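Pectinesterase A (Erwinia chrysanthemi, PDB 2NTP) hydrolyses the methyl esters of pectin, releasing methanol and leaving polygalacturonate, probably the first step in the maceration and soft-rotting of plant tissue. Local coordinates at residues 152-157 and 176-181. Sequence-based numbering, arbitrary orientation.
With ADA (alpha-D-galactopyranuronic acid), chain C; ADA (alpha-D-galactopyranuronic acid), chain B; ADA (alpha-D-galactopyranuronic acid), chain D.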
ATOM      1  N   TYR A 152       8.196   4.806   2.548  1.00  5.10           N
ATOM      2  CA  TYR A 152       7.869   6.019   3.278  1.00  4.94           C
ATOM      3  C   TYR A 152       6.597   6.603   2.659  1.00  5.23           C
ATOM      4  O   TYR A 152       5.490   6.271   3.085  1.00  5.33           O
ATOM      5  CB  TYR A 152       9.047   7.008   3.260  1.00  5.17           C
ATOM      6  CG  TYR A 152      10.273   6.540   4.031  1.00  4.76           C
ATOM      7  CD1 TYR A 152      10.416   6.823   5.392  1.00  5.91           C
ATOM      8  CD2 TYR A 152      11.288   5.818   3.400  1.00  5.32           C
ATOM      9  CE1 TYR A 152      11.540   6.392   6.106  1.00  6.22           C
ATOM     10  CE2 TYR A 152      12.418   5.386   4.108  1.00  6.51           C
ATOM     11  CZ  TYR A 152      12.539   5.683   5.454  1.00  6.19           C
ATOM     12  OH  TYR A 152      13.658   5.263   6.159  1.00  6.36           O
ATOM     13  N   GLN A 153       6.745   7.441   1.641  1.00  4.96           N
ATOM     14  CA  GLN A 153       5.581   8.004   0.961  1.00  5.62           C
ATOM     15  C   GLN A 153       5.019   7.021  -0.061  1.00  5.06           C
ATOM     16  O   GLN A 153       5.755   6.528  -0.926  1.00  5.03           O
ATOM     17  CB  GLN A 153       5.949   9.327   0.290  1.00  5.28           C
ATOM     18  CG  GLN A 153       4.751  10.077  -0.316  1.00  6.64           C
ATOM     19  CD  GLN A 153       5.090  11.510  -0.696  1.00  7.31           C
ATOM     20  OE1 GLN A 153       6.213  11.965  -0.503  1.00  9.65           O
ATOM     21  NE2 GLN A 153       4.110  12.229  -1.228  1.00  9.03           N
ATOM     22  N   ASP A 154       3.716   6.741   0.041  1.00  5.01           N
ATOM     23  CA  ASP A 154       3.002   5.938  -0.970  1.00  5.16           C
ATOM     24  C   ASP A 154       3.446   4.459  -1.038  1.00  5.06           C
ATOM     25  O   ASP A 154       3.497   3.851  -2.111  1.00  4.92           O
ATOM     26  CB  ASP A 154       3.109   6.600  -2.367  1.00  5.23           C
ATOM     27  CG  ASP A 154       2.179   7.799  -2.534  1.00  6.74           C
ATOM     28  OD1 ASP A 154       1.681   8.330  -1.519  1.00  9.14           O
ATOM     29  OD2 ASP A 154       1.940   8.215  -3.688  1.00  7.06           O
ATOM     30  N   THR A 155       3.740   3.869   0.116  1.00  4.90           N
ATOM     31  CA  THR A 155       4.220   2.477   0.160  1.00  4.76           C
ATOM     32  C   THR A 155       3.349   1.476  -0.619  1.00  5.09           C
ATOM     33  O   THR A 155       3.867   0.702  -1.422  1.00  5.11           O
ATOM     34  CB  THR A 155       4.367   2.006   1.618  1.00  4.52           C
ATOM     35  OG1 THR A 155       5.222   2.925   2.313  1.00  4.35           O
ATOM     36  CG2 THR A 155       4.962   0.583   1.683  1.00  5.23           C
ATOM     37  N   LEU A 156       2.041   1.505  -0.366  1.00  5.05           N
ATOM     38  CA  LEU A 156       1.096   0.557  -0.965  1.00  5.06           C
ATOM     39  C   LEU A 156       0.025   1.264  -1.789  1.00  5.30           C
ATOM     40  O   LEU A 156      -0.774   2.038  -1.251  1.00  5.27           O
ATOM     41  CB  LEU A 156       0.439  -0.305   0.114  1.00  5.57           C
ATOM     42  CG  LEU A 156      -0.649  -1.268  -0.383  1.00  4.49           C
ATOM     43  CD1 LEU A 156      -0.111  -2.242  -1.446  1.00  5.16           C
ATOM     44  CD2 LEU A 156      -1.266  -2.030   0.796  1.00  4.85           C
ATOM     45  N   TYR A 157       0.014   0.961  -3.086  1.00  5.82           N
ATOM     46  CA  TYR A 157      -0.903   1.563  -4.052  1.00  6.48           C
ATOM     47  C   TYR A 157      -1.889   0.468  -4.446  1.00  6.92           C
ATOM     48  O   TYR A 157      -1.531  -0.455  -5.169  1.00  6.97           O
ATOM     49  CB  TYR A 157      -0.103   2.029  -5.280  1.00  7.02           C
ATOM     50  CG  TYR A 157      -0.809   2.950  -6.274  1.00  7.23           C
ATOM     51  CD1 TYR A 157      -2.183   3.200  -6.206  1.00  7.96           C
ATOM     52  CD2 TYR A 157      -0.083   3.563  -7.300  1.00  8.39           C
ATOM     53  CE1 TYR A 157      -2.814   4.044  -7.137  1.00  8.19           C
ATOM     54  CE2 TYR A 157      -0.702   4.398  -8.231  1.00  9.17           C
ATOM     55  CZ  TYR A 157      -2.058   4.639  -8.141  1.00  9.15           C
ATOM     56  OH  TYR A 157      -2.659   5.467  -9.066  1.00 10.40           O
ATOM     57  N   PHE A 176       0.443   6.073   3.007  1.00  4.99           N
ATOM     58  CA  PHE A 176       1.176   4.831   2.735  1.00  5.23           C
ATOM     59  C   PHE A 176       0.311   3.630   2.340  1.00  4.85           C
ATOM     60  O   PHE A 176       0.835   2.600   1.914  1.00  5.12           O
ATOM     61  CB  PHE A 176       2.304   4.527   3.748  1.00  5.37           C
ATOM     62  CG  PHE A 176       1.852   4.143   5.143  1.00  6.10           C
ATOM     63  CD1 PHE A 176       1.525   2.821   5.452  1.00  6.62           C
ATOM     64  CD2 PHE A 176       1.849   5.090   6.172  1.00  6.42           C
ATOM     65  CE1 PHE A 176       1.156   2.449   6.758  1.00  5.89           C
ATOM     66  CE2 PHE A 176       1.493   4.731   7.485  1.00  5.83           C
ATOM     67  CZ  PHE A 176       1.140   3.412   7.775  1.00  6.18           C
ATOM     68  N   ILE A 177      -1.004   3.783   2.469  1.00  4.41           N
ATOM     69  CA  ILE A 177      -1.961   2.899   1.807  1.00  4.35           C
ATOM     70  C   ILE A 177      -2.900   3.829   1.070  1.00  4.62           C
ATOM     71  O   ILE A 177      -3.608   4.608   1.697  1.00  4.30           O
ATOM     72  CB  ILE A 177      -2.779   2.034   2.794  1.00  4.43           C
ATOM     73  CG1 ILE A 177      -1.853   1.171   3.661  1.00  4.47           C
ATOM     74  CG2 ILE A 177      -3.777   1.157   2.021  1.00  4.23           C
ATOM     75  CD1 ILE A 177      -2.549   0.532   4.873  1.00  4.81           C
ATOM     76  N   PHE A 178      -2.896   3.767  -0.256  1.00  4.67           N
ATOM     77  CA  PHE A 178      -3.697   4.716  -1.041  1.00  5.18           C
ATOM     78  C   PHE A 178      -4.238   4.083  -2.313  1.00  5.37           C
ATOM     79  O   PHE A 178      -3.704   3.080  -2.798  1.00  5.44           O
ATOM     80  CB  PHE A 178      -2.887   5.990  -1.359  1.00  5.59           C
ATOM     81  CG  PHE A 178      -1.811   5.798  -2.401  1.00  5.64           C
ATOM     82  CD1 PHE A 178      -0.673   5.044  -2.118  1.00  5.65           C
ATOM     83  CD2 PHE A 178      -1.929   6.387  -3.661  1.00  6.07           C
ATOM     84  CE1 PHE A 178       0.318   4.857  -3.078  1.00  6.15           C
ATOM     85  CE2 PHE A 178      -0.931   6.223  -4.626  1.00  5.76           C
ATOM     86  CZ  PHE A 178       0.194   5.461  -4.333  1.00  6.45           C
ATOM     87  N   GLY A 179      -5.303   4.674  -2.849  1.00  5.40           N
ATOM     88  CA  GLY A 179      -5.876   4.192  -4.103  1.00  6.06           C
ATOM     89  C   GLY A 179      -7.356   3.879  -4.001  1.00  6.27           C
ATOM     90  O   GLY A 179      -7.985   4.104  -2.966  1.00  6.24           O
ATOM     91  N   ASP A 180      -7.899   3.357  -5.098  1.00  6.95           N
ATOM     92  CA  ASP A 180      -9.339   3.210  -5.286  1.00  7.74           C
ATOM     93  C   ASP A 180      -9.796   1.757  -5.195  1.00  7.72           C
ATOM     94  O   ASP A 180     -10.966   1.458  -5.421  1.00  8.03           O
ATOM     95  CB  ASP A 180      -9.717   3.760  -6.659  1.00  8.48           C
ATOM     96  CG  ASP A 180      -8.978   3.050  -7.776  1.00 10.13           C
ATOM     97  OD1 ASP A 180      -7.756   3.274  -7.926  1.00 15.06           O
ATOM     98  OD2 ASP A 180      -9.608   2.255  -8.496  1.00 14.65           O
ATOM     99  N   GLY A 181      -8.875   0.857  -4.869  1.00  7.56           N
ATOM    100  CA  GLY A 181      -9.197  -0.570  -4.794  1.00  7.53           C
ATOM    101  C   GLY A 181     -10.052  -0.933  -3.594  1.00  7.45           C
ATOM    102  O   GLY A 181     -10.263  -0.118  -2.681  1.00  7.35           O
TER
HETATM  103  C1  ADA C   3       1.771  14.769  -2.852  1.00 13.01           C
HETATM  104  C2  ADA C   3       0.824  15.243  -3.950  1.00 12.40           C
HETATM  105  C3  ADA C   3      -0.580  14.684  -3.703  1.00 12.91           C
HETATM  106  C4  ADA C   3      -0.520  13.163  -3.538  1.00 12.20           C
HETATM  107  C5  ADA C   3       0.438  12.820  -2.395  1.00 12.63           C
HETATM  108  C6  ADA C   3       0.578  11.340  -2.146  1.00 13.13           C
HETATM  109  O2  ADA C   3       0.808  16.675  -3.970  1.00 13.31           O
HETATM  110  O3  ADA C   3      -1.446  15.049  -4.786  1.00 13.63           O
HETATM  111  O4  ADA C   3      -0.016  12.575  -4.743  1.00 11.38           O
HETATM  112  O5  ADA C   3       1.733  13.345  -2.726  1.00 11.86           O
HETATM  113  O6B ADA C   3      -0.433  10.595  -2.097  1.00 14.32           O
HETATM  114  O6A ADA C   3       1.738  10.913  -1.979  1.00 13.96           O
HETATM  115  C1  ADA B   2       2.205  16.017   1.839  1.00 17.95           C
HETATM  116  C2  ADA B   2       3.230  15.310   0.951  1.00 15.07           C
HETATM  117  C3  ADA B   2       3.469  16.100  -0.334  1.00 14.54           C
HETATM  118  C4  ADA B   2       2.150  16.502  -1.002  1.00 13.74           C
HETATM  119  C5  ADA B   2       1.190  17.152  -0.008  1.00 15.04           C
HETATM  120  C6  ADA B   2      -0.132  17.425  -0.671  1.00 15.36           C
HETATM  121  O2  ADA B   2       4.463  15.191   1.661  1.00 15.31           O
HETATM  122  O3  ADA B   2       4.271  15.330  -1.241  1.00 13.06           O
HETATM  123  O4  ADA B   2       1.496  15.358  -1.564  1.00 13.17           O
HETATM  124  O5  ADA B   2       1.002  16.268   1.105  1.00 14.74           O
HETATM  125  O6B ADA B   2      -1.179  17.116  -0.064  1.00 15.63           O
HETATM  126  O6A ADA B   2      -0.142  17.949  -1.807  1.00 15.90           O
HETATM  127  C1  ADA D   5      -1.367  11.355 -10.320  1.00 16.32           C
HETATM  128  C2  ADA D   5      -2.648  10.658 -10.785  1.00 16.69           C
HETATM  129  C3  ADA D   5      -2.574   9.152 -10.525  1.00 17.80           C
HETATM  130  C4  ADA D   5      -1.289   8.554 -11.108  1.00 18.88           C
HETATM  131  C5  ADA D   5      -0.081   9.330 -10.584  1.00 18.26           C
HETATM  132  C6  ADA D   5       1.211   8.817 -11.164  1.00 18.91           C
HETATM  133  O2  ADA D   5      -3.751  11.225 -10.076  1.00 16.06           O
HETATM  134  O3  ADA D   5      -3.739   8.493 -11.050  1.00 18.22           O
HETATM  135  O4  ADA D   5      -1.291   8.641 -12.540  1.00 21.91           O
HETATM  136  O5  ADA D   5      -0.223  10.723 -10.904  1.00 17.16           O
HETATM  137  O6B ADA D   5       1.407   7.584 -11.219  1.00 17.60           O
HETATM  138  O6A ADA D   5       2.045   9.653 -11.566  1.00 20.30           O
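Two successive coils of the right-handed parallel beta-helix of pectinesterases run side by side here: residues 152-157 lead into strand 156-158, while residues 176-181 turn a corner at Phe176 and Ile177 before the short strand 178-179. Leu156 bonds to the neighbouring coil through both its N-H and its C=O, to the residues flanking Ile177: Leu156 N donates to Phe176 O at 2.8 Å, from above the carbonyl plane, and Leu156 O accepts Phe178 N at 2.9 Å, nearly along the C=O axis. This parallel register puts Leu156 beside Ile177 on the face turned to Phe185, and Tyr157 beside Phe178 on the face turned to the bound oligogalacturonate. Phe178, its CG in the crowded position between backbone N and carbonyl carbon (chi1 73°), has its ring sandwiched between Tyr157 and Asp154. On one face it forms an offset stack with Tyr157, centroids 4.3 Å apart and planes at 22°, with Phe178 CE2 over the centre of the Tyr157 ring; Tyr134 stacks with Tyr157 as well. Over the opposite face lies the carboxylate of Asp154, the proton donor, stacked at 27° to the ring and offset toward its rim, Asp154 OD2 being 3.3 Å from Phe178 CZ. Gln153, the transition-state stabilizer, extends to the sugar chain; OE1 hydrogen-bonded to Thr128 OG1 and NE2 to the sugars together probably hold the amide's rotation. Gln153 NE2 donates to O6A of galacturonate C at 2.8 Å, the same carboxylate oxygen that lies 2.6 Å from Asp154 OD1.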